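PDB 4JZ5: Gp26 from Listeria phage P40, which probably hydrolyses glycosidic bonds of the Listeria cell-wall peptidoglycan, as an endolysin whose catalytic domain belongs to glycosyl hydrolase family 25. Local coordinates for residues Gly198-Lys201 / Pro206-Met209; His166-Val171 / Ser214-Lys219; Gln64-Leu69 / Leu107-Thr112; Gln56-Arg61 / Leu97-Lys102. One frame throughout, in Å; residues are numbered along the deposited sequence.

Contact 1. Residues Gly198-Lys201 / Pro206-Met209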
loop_
_atom_site.group_PDB
_atom_site.type_symbol
_atom_site.label_atom_id
_atom_site.label_comp_id
_atom_site.label_asym_id
_atom_site.label_seq_id
_atom_site.Cartn_x
_atom_site.Cartn_y
_atom_site.Cartn_z
ATOM N N GLY A 198 1.560 -12.651 9.155
ATOM C CA GLY A 198 2.824 -13.175 8.697
ATOM C C GLY A 198 3.870 -13.231 9.786
ATOM O O GLY A 198 3.850 -12.442 10.743
ATOM N N ARG A 199 4.796 -14.156 9.604
ATOM C CA ARG A 199 5.929 -14.293 10.487
ATOM C C ARG A 199 7.195 -14.312 9.660
ATOM O O ARG A 199 7.417 -15.207 8.837
ATOM C CB ARG A 199 5.823 -15.562 11.300
ATOM C CG ARG A 199 6.785 -15.585 12.459
ATOM C CD ARG A 199 6.747 -16.930 13.143
ATOM N NE ARG A 199 7.208 -17.991 12.250
ATOM C CZ ARG A 199 8.481 -18.339 12.087
ATOM N NH1 ARG A 199 9.445 -17.721 12.760
ATOM N NH2 ARG A 199 8.798 -19.314 11.247
ATOM N N ILE A 200 8.022 -13.306 9.862
ATOM C CA ILE A 200 9.338 -13.294 9.250
ATOM C C ILE A 200 10.359 -12.893 10.305
ATOM O O ILE A 200 10.083 -12.083 11.186
ATOM C CB ILE A 200 9.399 -12.358 8.038
ATOM C CG1 ILE A 200 9.167 -10.917 8.474
ATOM C CG2 ILE A 200 8.375 -12.792 7.000
ATOM C CD1 ILE A 200 9.308 -9.950 7.349
ATOM N N LYS A 201 11.545 -13.458 10.202
ATOM C CA LYS A 201 12.552 -13.290 11.232
ATOM C C LYS A 201 12.895 -11.826 11.482
ATOM O O LYS A 201 13.193 -11.426 12.591
ATOM C CB LYS A 201 13.809 -14.065 10.843
ATOM C CG LYS A 201 14.993 -13.866 11.759
ATOM C CD LYS A 201 16.193 -14.669 11.275
ATOM C CE LYS A 201 17.385 -14.510 12.203
ATOM N NZ LYS A 201 17.081 -14.970 13.585
ATOM N N PRO A 206 3.359 -9.258 14.046
ATOM C CA PRO A 206 2.662 -9.795 12.876
ATOM C C PRO A 206 2.820 -8.820 11.722
ATOM O O PRO A 206 2.844 -7.604 11.946
ATOM C CB PRO A 206 1.209 -9.872 13.334
ATOM C CG PRO A 206 1.267 -9.827 14.844
ATOM C CD PRO A 206 2.468 -9.046 15.198
ATOM N N VAL A 207 2.965 -9.342 10.520
ATOM C CA VAL A 207 3.121 -8.486 9.374
ATOM C C VAL A 207 2.213 -8.961 8.250
ATOM O O VAL A 207 1.992 -10.145 8.024
ATOM C CB VAL A 207 4.601 -8.392 8.937
ATOM C CG1 VAL A 207 5.119 -9.715 8.444
ATOM C CG2 VAL A 207 4.790 -7.285 7.897
ATOM N N ASP A 208 1.688 -7.984 7.522
ATOM C CA ASP A 208 0.919 -8.237 6.311
ATOM C C ASP A 208 1.816 -8.767 5.210
ATOM O O ASP A 208 2.860 -8.158 4.886
ATOM C CB ASP A 208 0.299 -6.944 5.776
ATOM C CG ASP A 208 -0.792 -6.368 6.650
ATOM O OD1 ASP A 208 -1.349 -7.042 7.533
ATOM O OD2 ASP A 208 -1.131 -5.165 6.416
ATOM N N MET A 209 1.401 -9.872 4.598
ATOM C CA MET A 209 2.141 -10.482 3.500
ATOM C C MET A 209 1.290 -10.524 2.257
ATOM O O MET A 209 0.071 -10.700 2.316
ATOM C CB MET A 209 2.604 -11.875 3.879
ATOM C CG MET A 209 3.613 -11.827 5.005
ATOM S SD MET A 209 4.253 -13.442 5.457
ATOM C CE MET A 209 5.432 -13.817 4.182
#

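Contact 2. Residues His166-Val171 / Ser214-Lys219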
loop_
_atom_site.group_PDB
_atom_site.type_symbol
_atom_site.label_atom_id
_atom_site.label_comp_id
_atom_site.label_asym_id
_atom_site.label_seq_id
_atom_site.Cartn_x
_atom_site.Cartn_y
_atom_site.Cartn_z
ATOM N N HIS A 166 -7.248 3.204 -12.079
ATOM C CA HIS A 166 -5.990 3.350 -11.348
ATOM C C HIS A 166 -5.015 2.311 -11.878
ATOM O O HIS A 166 -5.327 1.553 -12.800
ATOM C CB HIS A 166 -6.208 3.156 -9.850
ATOM C CG HIS A 166 -6.759 1.818 -9.532
ATOM N ND1 HIS A 166 -5.960 0.712 -9.389
ATOM C CD2 HIS A 166 -8.036 1.386 -9.466
ATOM C CE1 HIS A 166 -6.726 -0.345 -9.213
ATOM N NE2 HIS A 166 -7.990 0.036 -9.241
ATOM N N ASP A 167 -3.832 2.267 -11.280
ATOM C CA ASP A 167 -2.725 1.530 -11.855
ATOM C C ASP A 167 -2.442 0.148 -11.273
ATOM O O ASP A 167 -1.556 -0.539 -11.796
ATOM C CB ASP A 167 -1.458 2.382 -11.752
ATOM C CG ASP A 167 -1.575 3.661 -12.531
ATOM O OD1 ASP A 167 -1.929 3.565 -13.730
ATOM O OD2 ASP A 167 -1.354 4.741 -11.969
ATOM N N LEU A 168 -3.095 -0.262 -10.194
ATOM C CA LEU A 168 -2.816 -1.577 -9.626
ATOM C C LEU A 168 -3.868 -2.003 -8.607
ATOM O O LEU A 168 -4.126 -1.296 -7.643
ATOM C CB LEU A 168 -1.431 -1.583 -8.981
ATOM C CG LEU A 168 -0.799 -2.968 -8.822
ATOM C CD1 LEU A 168 0.724 -2.888 -8.973
ATOM C CD2 LEU A 168 -1.154 -3.590 -7.483
ATOM N N ARG A 169 -4.472 -3.163 -8.849
ATOM C CA ARG A 169 -5.476 -3.724 -7.946
ATOM C C ARG A 169 -4.830 -4.512 -6.811
ATOM O O ARG A 169 -4.285 -5.596 -7.031
ATOM C CB ARG A 169 -6.403 -4.659 -8.713
ATOM C CG ARG A 169 -7.182 -4.015 -9.848
ATOM C CD ARG A 169 -7.814 -5.056 -10.769
ATOM N NE ARG A 169 -8.798 -5.915 -10.107
ATOM C CZ ARG A 169 -10.099 -5.658 -10.018
ATOM N NH1 ARG A 169 -10.627 -4.568 -10.552
ATOM N NH2 ARG A 169 -10.881 -6.524 -9.388
ATOM N N TRP A 170 -4.902 -3.953 -5.609
ATOM C CA TRP A 170 -4.320 -4.549 -4.417
ATOM C C TRP A 170 -5.492 -4.996 -3.542
ATOM O O TRP A 170 -6.209 -4.172 -2.968
ATOM C CB TRP A 170 -3.426 -3.516 -3.740
ATOM C CG TRP A 170 -2.658 -4.011 -2.560
ATOM C CD1 TRP A 170 -2.536 -5.298 -2.116
ATOM C CD2 TRP A 170 -1.899 -3.203 -1.666
ATOM N NE1 TRP A 170 -1.740 -5.330 -1.008
ATOM C CE2 TRP A 170 -1.339 -4.057 -0.703
ATOM C CE3 TRP A 170 -1.644 -1.829 -1.578
ATOM C CZ2 TRP A 170 -0.551 -3.585 0.336
ATOM C CZ3 TRP A 170 -0.854 -1.365 -0.553
ATOM C CH2 TRP A 170 -0.326 -2.236 0.400
ATOM N N VAL A 171 -5.719 -6.304 -3.497
ATOM C CA VAL A 171 -6.924 -6.858 -2.892
ATOM C C VAL A 171 -6.572 -7.776 -1.732
ATOM O O VAL A 171 -5.720 -8.656 -1.867
ATOM C CB VAL A 171 -7.757 -7.640 -3.923
ATOM C CG1 VAL A 171 -9.082 -8.075 -3.316
ATOM C CG2 VAL A 171 -8.002 -6.797 -5.176
ATOM N N SER A 214 5.526 -12.232 -11.229
ATOM C CA SER A 214 6.761 -11.518 -11.493
ATOM C C SER A 214 6.528 -10.233 -12.307
ATOM O O SER A 214 7.198 -9.225 -12.063
ATOM C CB SER A 214 7.769 -12.457 -12.144
ATOM O OG SER A 214 8.147 -13.435 -11.179
ATOM N N ASP A 215 5.584 -10.257 -13.241
ATOM C CA ASP A 215 5.282 -9.058 -14.017
ATOM C C ASP A 215 4.779 -7.926 -13.118
ATOM O O ASP A 215 5.163 -6.766 -13.303
ATOM C CB ASP A 215 4.254 -9.347 -15.109
ATOM C CG ASP A 215 3.992 -8.142 -15.979
ATOM O OD1 ASP A 215 4.973 -7.580 -16.513
ATOM O OD2 ASP A 215 2.817 -7.747 -16.115
ATOM N N ILE A 216 3.928 -8.247 -12.149
ATOM C CA ILE A 216 3.427 -7.217 -11.254
ATOM C C ILE A 216 4.533 -6.729 -10.314
ATOM O O ILE A 216 4.606 -5.538 -10.005
ATOM C CB ILE A 216 2.192 -7.693 -10.468
ATOM C CG1 ILE A 216 0.996 -7.848 -11.411
ATOM C CG2 ILE A 216 1.881 -6.752 -9.322
ATOM C CD1 ILE A 216 0.602 -6.592 -12.149
ATOM N N LEU A 217 5.431 -7.611 -9.893
ATOM C CA LEU A 217 6.552 -7.163 -9.077
ATOM C C LEU A 217 7.398 -6.151 -9.851
ATOM O O LEU A 217 7.815 -5.118 -9.304
ATOM C CB LEU A 217 7.387 -8.353 -8.612
ATOM C CG LEU A 217 8.606 -7.973 -7.771
ATOM C CD1 LEU A 217 8.225 -7.210 -6.518
ATOM C CD2 LEU A 217 9.431 -9.206 -7.406
ATOM N N ASN A 218 7.651 -6.443 -11.121
ATOM C CA ASN A 218 8.376 -5.514 -11.975
ATOM C C ASN A 218 7.660 -4.169 -12.056
ATOM O O ASN A 218 8.278 -3.116 -11.956
ATOM C CB ASN A 218 8.547 -6.118 -13.365
ATOM C CG ASN A 218 9.286 -5.198 -14.315
ATOM O OD1 ASN A 218 8.691 -4.606 -15.213
ATOM N ND2 ASN A 218 10.591 -5.070 -14.116
ATOM N N LYS A 219 6.342 -4.215 -12.194
ATOM C CA LYS A 219 5.537 -2.999 -12.266
ATOM C C LYS A 219 5.645 -2.185 -10.975
ATOM O O LYS A 219 5.807 -0.958 -11.003
ATOM C CB LYS A 219 4.079 -3.336 -12.575
ATOM C CG LYS A 219 3.204 -2.126 -12.749
ATOM C CD LYS A 219 1.841 -2.469 -13.320
ATOM C CE LYS A 219 1.005 -1.220 -13.492
ATOM N NZ LYS A 219 -0.321 -1.512 -14.092
HETATM O O HOH W 1 -1.032 1.349 -15.132
#

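Contact 3. Residues Gln64-Leu69 / Leu107-Thr112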
loop_
_atom_site.group_PDB
_atom_site.type_symbol
_atom_site.label_atom_id
_atom_site.label_comp_id
_atom_site.label_asym_id
_atom_site.label_seq_id
_atom_site.Cartn_x
_atom_site.Cartn_y
_atom_site.Cartn_z
ATOM N N GLN A 64 11.525 6.539 9.248
ATOM C CA GLN A 64 12.387 5.432 9.639
ATOM C C GLN A 64 12.374 4.330 8.595
ATOM O O GLN A 64 13.422 3.825 8.188
ATOM C CB GLN A 64 11.959 4.868 10.989
ATOM C CG GLN A 64 12.787 3.701 11.442
ATOM C CD GLN A 64 12.160 2.985 12.604
ATOM O OE1 GLN A 64 11.876 3.602 13.634
ATOM N NE2 GLN A 64 11.917 1.687 12.453
ATOM N N HIS A 65 11.179 3.946 8.158
ATOM C CA HIS A 65 11.052 2.879 7.192
ATOM C C HIS A 65 11.619 3.289 5.843
ATOM O O HIS A 65 12.309 2.505 5.197
ATOM C CB HIS A 65 9.590 2.434 7.043
ATOM C CG HIS A 65 9.103 1.667 8.224
ATOM N ND1 HIS A 65 7.789 1.567 8.632
ATOM C CD2 HIS A 65 9.828 0.934 9.094
ATOM C CE1 HIS A 65 7.739 0.793 9.705
ATOM N NE2 HIS A 65 8.961 0.405 10.008
ATOM N N ALA A 66 11.342 4.510 5.396
ATOM C CA ALA A 66 11.873 4.953 4.115
ATOM C C ALA A 66 13.399 4.926 4.117
ATOM O O ALA A 66 14.026 4.434 3.166
ATOM C CB ALA A 66 11.371 6.349 3.780
ATOM N N LYS A 67 13.993 5.447 5.176
ATOM C CA LYS A 67 15.444 5.448 5.289
ATOM C C LYS A 67 15.998 4.034 5.384
ATOM O O LYS A 67 17.061 3.734 4.835
ATOM C CB LYS A 67 15.891 6.250 6.505
ATOM C CG LYS A 67 15.691 7.740 6.346
ATOM C CD LYS A 67 16.192 8.530 7.538
ATOM C CE LYS A 67 15.400 8.242 8.789
ATOM N NZ LYS A 67 15.808 9.128 9.912
ATOM N N GLY A 68 15.315 3.165 6.118
ATOM C CA GLY A 68 15.804 1.811 6.298
ATOM C C GLY A 68 15.776 1.009 5.016
ATOM O O GLY A 68 16.683 0.222 4.727
ATOM N N LEU A 69 14.713 1.184 4.243
ATOM C CA LEU A 69 14.592 0.486 2.980
ATOM C C LEU A 69 15.582 1.068 1.958
ATOM O O LEU A 69 16.240 0.327 1.237
ATOM C CB LEU A 69 13.146 0.582 2.493
ATOM C CG LEU A 69 12.143 -0.102 3.432
ATOM C CD1 LEU A 69 10.724 0.357 3.166
ATOM C CD2 LEU A 69 12.228 -1.616 3.327
ATOM N N LEU A 107 14.772 12.793 1.986
ATOM C CA LEU A 107 15.732 11.951 2.690
ATOM C C LEU A 107 16.583 11.138 1.723
ATOM O O LEU A 107 17.401 10.326 2.142
ATOM C CB LEU A 107 14.993 11.020 3.638
ATOM C CG LEU A 107 14.221 11.751 4.738
ATOM C CD1 LEU A 107 13.237 10.808 5.413
ATOM C CD2 LEU A 107 15.180 12.354 5.751
ATOM N N GLY A 108 16.390 11.368 0.426
ATOM C CA GLY A 108 17.147 10.684 -0.610
ATOM C C GLY A 108 16.501 9.407 -1.105
ATOM O O GLY A 108 17.034 8.776 -2.022
ATOM N N ALA A 109 15.365 9.028 -0.517
ATOM C CA ALA A 109 14.717 7.785 -0.888
ATOM C C ALA A 109 13.845 8.018 -2.122
ATOM O O ALA A 109 13.523 9.170 -2.481
ATOM C CB ALA A 109 13.915 7.258 0.274
ATOM N N GLU A 110 13.506 6.942 -2.813
ATOM C CA GLU A 110 12.748 7.058 -4.041
ATOM C C GLU A 110 11.629 6.020 -4.096
ATOM O O GLU A 110 11.812 4.934 -4.632
ATOM C CB GLU A 110 13.679 6.902 -5.247
ATOM C CG GLU A 110 14.810 7.942 -5.306
ATOM C CD GLU A 110 14.337 9.341 -5.680
ATOM O OE1 GLU A 110 13.156 9.499 -6.062
ATOM O OE2 GLU A 110 15.154 10.288 -5.587
ATOM N N PRO A 111 10.452 6.362 -3.573
ATOM C CA PRO A 111 9.323 5.434 -3.721
ATOM C C PRO A 111 8.946 5.267 -5.184
ATOM O O PRO A 111 9.019 6.245 -5.941
ATOM C CB PRO A 111 8.192 6.140 -2.968
ATOM C CG PRO A 111 8.865 7.195 -2.102
ATOM C CD PRO A 111 10.063 7.614 -2.906
ATOM N N THR A 112 8.539 4.073 -5.586
ATOM C CA THR A 112 8.240 3.821 -6.991
ATOM C C THR A 112 6.770 3.572 -7.284
ATOM O O THR A 112 6.406 3.349 -8.426
ATOM C CB THR A 112 9.036 2.633 -7.525
ATOM O OG1 THR A 112 8.744 1.484 -6.744
ATOM C CG2 THR A 112 10.542 2.923 -7.475
#

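Contact 4. Residues Gln56-Arg61 / Leu97-Lys102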
loop_
_atom_site.group_PDB
_atom_site.type_symbol
_atom_site.label_atom_id
_atom_site.label_comp_id
_atom_site.label_asym_id
_atom_site.label_seq_id
_atom_site.Cartn_x
_atom_site.Cartn_y
_atom_site.Cartn_z
ATOM N N GLN A 56 -4.906 13.495 9.621
ATOM C CA GLN A 56 -4.670 13.488 11.058
ATOM C C GLN A 56 -3.181 13.451 11.373
ATOM O O GLN A 56 -2.713 14.188 12.237
ATOM C CB GLN A 56 -5.367 12.288 11.689
ATOM C CG GLN A 56 -5.225 12.205 13.192
ATOM C CD GLN A 56 -6.001 11.058 13.789
ATOM O OE1 GLN A 56 -6.462 10.154 13.090
ATOM N NE2 GLN A 56 -6.157 11.091 15.105
ATOM N N LYS A 57 -2.432 12.597 10.686
ATOM C CA LYS A 57 -1.010 12.447 10.970
ATOM C C LYS A 57 -0.315 11.699 9.848
ATOM O O LYS A 57 -0.938 10.931 9.105
ATOM C CB LYS A 57 -0.806 11.673 12.275
ATOM C CG LYS A 57 -1.255 10.229 12.186
ATOM C CD LYS A 57 -0.976 9.462 13.478
ATOM C CE LYS A 57 -1.234 7.972 13.296
ATOM N NZ LYS A 57 -1.223 7.240 14.591
ATOM N N TYR A 58 0.981 11.940 9.722
ATOM C CA TYR A 58 1.839 11.022 8.998
ATOM C C TYR A 58 2.095 9.814 9.878
ATOM O O TYR A 58 2.088 9.913 11.106
ATOM C CB TYR A 58 3.152 11.700 8.604
ATOM C CG TYR A 58 2.899 12.853 7.662
ATOM C CD1 TYR A 58 2.705 12.634 6.304
ATOM C CD2 TYR A 58 2.790 14.154 8.135
ATOM C CE1 TYR A 58 2.444 13.688 5.438
ATOM C CE2 TYR A 58 2.535 15.217 7.275
ATOM C CZ TYR A 58 2.356 14.976 5.931
ATOM O OH TYR A 58 2.103 16.043 5.087
ATOM N N ASP A 59 2.310 8.661 9.269
ATOM C CA ASP A 59 2.662 7.482 10.049
ATOM C C ASP A 59 3.963 7.740 10.799
ATOM O O ASP A 59 4.925 8.270 10.227
ATOM C CB ASP A 59 2.779 6.276 9.131
ATOM C CG ASP A 59 3.125 5.011 9.880
ATOM O OD1 ASP A 59 4.327 4.813 10.162
ATOM O OD2 ASP A 59 2.202 4.222 10.194
ATOM N N GLU A 60 3.988 7.367 12.072
ATOM C CA GLU A 60 5.105 7.675 12.944
ATOM C C GLU A 60 6.410 7.019 12.526
ATOM O O GLU A 60 7.470 7.446 12.980
ATOM C CB GLU A 60 4.766 7.249 14.374
ATOM C CG GLU A 60 3.577 7.995 14.999
ATOM C CD GLU A 60 2.205 7.331 14.775
ATOM O OE1 GLU A 60 1.942 6.722 13.713
ATOM O OE2 GLU A 60 1.352 7.443 15.692
ATOM N N ARG A 61 6.348 5.975 11.707
ATOM C CA ARG A 61 7.549 5.292 11.252
ATOM C C ARG A 61 7.836 5.540 9.774
ATOM O O ARG A 61 8.709 4.884 9.217
ATOM C CB ARG A 61 7.464 3.779 11.519
ATOM C CG ARG A 61 7.316 3.391 12.995
ATOM C CD ARG A 61 8.551 3.611 13.843
ATOM N NE ARG A 61 8.197 3.459 15.256
ATOM C CZ ARG A 61 9.060 3.383 16.258
ATOM N NH1 ARG A 61 10.360 3.422 16.030
ATOM N NH2 ARG A 61 8.613 3.253 17.499
ATOM N N LEU A 97 -0.520 12.331 0.937
ATOM C CA LEU A 97 0.257 11.303 0.271
ATOM C C LEU A 97 1.361 11.936 -0.588
ATOM O O LEU A 97 2.498 11.454 -0.591
ATOM C CB LEU A 97 -0.650 10.391 -0.549
ATOM C CG LEU A 97 0.022 9.245 -1.316
ATOM C CD1 LEU A 97 0.935 8.376 -0.451
ATOM C CD2 LEU A 97 -1.035 8.390 -1.973
ATOM N N VAL A 98 1.044 13.012 -1.299
ATOM C CA VAL A 98 2.063 13.715 -2.080
ATOM C C VAL A 98 3.162 14.246 -1.166
ATOM O O VAL A 98 4.361 14.100 -1.463
ATOM C CB VAL A 98 1.440 14.849 -2.916
ATOM C CG1 VAL A 98 2.522 15.647 -3.660
ATOM C CG2 VAL A 98 0.435 14.291 -3.904
ATOM N N SER A 99 2.769 14.845 -0.045
ATOM C CA SER A 99 3.740 15.359 0.906
ATOM C C SER A 99 4.624 14.257 1.479
ATOM O O SER A 99 5.826 14.450 1.653
ATOM C CB SER A 99 3.024 16.102 2.026
ATOM O OG SER A 99 2.501 17.329 1.553
ATOM N N ALA A 100 4.032 13.107 1.775
ATOM C CA ALA A 100 4.803 11.969 2.272
ATOM C C ALA A 100 5.825 11.506 1.238
ATOM O O ALA A 100 6.973 11.191 1.577
ATOM C CB ALA A 100 3.869 10.829 2.641
ATOM N N TYR A 101 5.397 11.443 -0.015
ATOM C CA TYR A 101 6.299 11.128 -1.119
ATOM C C TYR A 101 7.468 12.128 -1.161
ATOM O O TYR A 101 8.635 11.740 -1.246
ATOM C CB TYR A 101 5.491 11.113 -2.425
ATOM C CG TYR A 101 6.334 10.925 -3.657
ATOM C CD1 TYR A 101 6.806 9.679 -4.029
ATOM C CD2 TYR A 101 6.665 12.003 -4.451
ATOM C CE1 TYR A 101 7.586 9.520 -5.154
ATOM C CE2 TYR A 101 7.431 11.848 -5.579
ATOM C CZ TYR A 101 7.903 10.611 -5.929
ATOM O OH TYR A 101 8.676 10.467 -7.055
ATOM N N LYS A 102 7.153 13.411 -1.072
ATOM C CA LYS A 102 8.189 14.432 -1.036
ATOM C C LYS A 102 9.117 14.274 0.171
ATOM O O LYS A 102 10.318 14.468 0.053
ATOM C CB LYS A 102 7.551 15.819 -1.045
ATOM C CG LYS A 102 6.840 16.177 -2.345
ATOM C CD LYS A 102 6.104 17.505 -2.178
ATOM C CE LYS A 102 5.530 18.062 -3.468
ATOM N NZ LYS A 102 4.920 19.407 -3.232
#

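Contact 1. Residues Gly198-Lys201 / Pro206-Met209
G198 and V207 form a single antiparallel hydrogen-bonded pair where two short strands meet, but at 107° between their directions the strands part company straight after it. G198 N gives its hydrogen to V207 O at 2.8 Å, in a bond well bent at the hydrogen (134°), and V207 N answers with a longer one to G198 O at 3.2 Å. The chain therefore crosses the start of strand 206-211 instead of running along it. On the side of V207, the missing side chain of G198 is what allows M209 to come in so close: M209 SD lies 3.6 Å from G198 CA. M209 reaches that place with a chain extended to SD and then bent at the thioether (chi3 77°), which carries M209 CE on toward I200 and sets it 4.2 Å from I200 CG2. V207 uses its CG1 branch. V207 CG1 sits 3.8 Å from G198 O and 4.2 Å from I200 CG1, so I200 touches both V207 and M209. I200 and M209 both touch L26 of strand 25-28, and V207 touches I28. Beyond this bridge, strand 206-211 pairs antiparallel with 25-28 and with 191-195, and closes the curled sheet of the family 25 barrel. P206 meets the contact through its backbone, P206 CA lying 3.6 Å from G198 O. Two backbone bonds thus satisfy the polar groups that G198 and V207 bring to the join, while the thioether of M209 and the aliphatic branches of I200 and V207 pack on the side of the missing G198 side chain.

Contact 2. Residues His166-Val171 / Ser214-Lys219
K219 spans the space between helix 214-220 and the loop that leads into strand 169-172, where it meets D167. Its CB leaves the helix toward that loop, CG stands opposite the backbone N (chi1 -176°), and the chain runs on fully extended. CB and CG simply carry the reach; K219 CD is the first atom to feel the other side, 4.2 Å from D167 O. CE comes closer, and K219 NZ completes the approach with a hydrogen bond of 2.8 Å to D167 O, coming in at 149° to the carbonyl bond and somewhat out of its plane. K219 NZ also donates to a water at 3.1 Å, and that water passes a hydrogen bond of its own to D167 OD1 at 2.8 Å. K219 therefore holds D167 twice, directly by its backbone and through water by its carboxylate. The other carboxylate oxygen, OD2, is taken by K140 in a salt bridge and by the backbone N of V147. Next to this polar link lies a small apolar one, L168 CD1 against I216 CG2 at 4.0 Å, with the two side chains set at a slant. L168 continues inward to F113 and L191, and the neighbouring L217 of the helix rests on F46. These contacts are consistent with a C-terminal helix packed at the N-terminal ends of the strands of the family 25 beta/alpha barrel, away from the end that carries the active site in this family.

Contact 3. Residues Gln64-Leu69 / Leu107-Thr112
With CG anti to the carbonyl carbon in both (chi1 -71° and -63°), K67 and L107 meet side chain to side chain. K67 projects from helix 62-72, and K67 CG meets the CD1 methyl of L107 at 4.0 Å. Beyond that point the lysine bends at chi3, and its aliphatic stem passes the leucine at a slant. This is the outer, exposed layer of the contact. Deeper in, A109 directs its methyl at the helix: A109 CB lies 4.0 Å from A66 O and 4.4 Å from A66 CB, so alanine faces alanine. What brings A109 there is the end of helix 87-106. G108 takes a positive phi of 91° in a Schellman motif, and the chain then heads for strand 114-117. The loop is the return leg of a beta-alpha-beta unit of the family 25 barrel, in which strand 76-81, helix 87-106 and the parallel strand 114-117 follow in order, and helix 62-72 is the preceding helix on the outside. F76, at the start of strand 76-81, touches both alanines and also P111 and L69, while C104 of the long helix fills in beside A66. Further along the loop E110 turns back to form a salt bridge with R105, and the T112 hydroxyl is hydrogen-bonded to the carbonyl oxygen of L220 in the C-terminal helix.

Contact 4. Residues Gln56-Arg61 / Leu97-Lys102
Y58 directs the OH and CE1 end of its ring at S99 and A100 of helix 87-106, joining a short edge strand to one of the outer helices of the family 25 barrel. Strand 57-58 pairs antiparallel with strand 46-53, and a classic beta bulge, in which Q56 and K57 both face N53, marks the start of the pairing. The tyrosine is brought to the helix by a chi1 of -63°, which points CG away from the carbonyl carbon. Its far end meets S99 edge-on: S99 CB lies near the ring plane, 3.2 Å from Y58 OH. The two hydroxyls stay apart, Y58 OH being 3.8 Å from S99 OG; S99 OG is instead hydrogen-bonded to N95 O. Y58 CE1 lies 4.0 Å from A100 N and 4.2 Å from A100 CB, so the ring touches both the backbone and the methyl of that residue. One helical turn beyond S99, K103 adds a cation-pi contact to the same ring. A100 also touches S51 and L78 of the barrel strands. On the strand side, the chain around Y58 is held by polar groups, partly its own. K57 NZ bridges to E60 OE2 at 2.8 Å, while D59 OD2 is taken by R50 and by the backbone N of K30. An Asx turn finishes it, R61 N at the N-cap of helix 62-72 donating to D59 OD1 from above the carboxylate plane at 2.8 Å.

Contacts 3 and 4 are the close pair: their centres are 12 Å apart, their segments alternate along the chain, and they touch where P111 O meets Y101 CE1 at 3.7 Å. Strand 57-58 is followed by helix 62-72, so the two contacts draw on consecutive elements. Contact 1 is nested within the loop closed by contact 2, with strand 206-211 leading into helix 214-220; their centres lie 20 Å apart. Contacts 2 and 4 are on opposite sides of the chain's centre. In family 25 enzymes the active site lies at the C-terminal ends of the parallel strands; contact 1, where D208 comes near D27, is consistent with that end, contact 2 with the other.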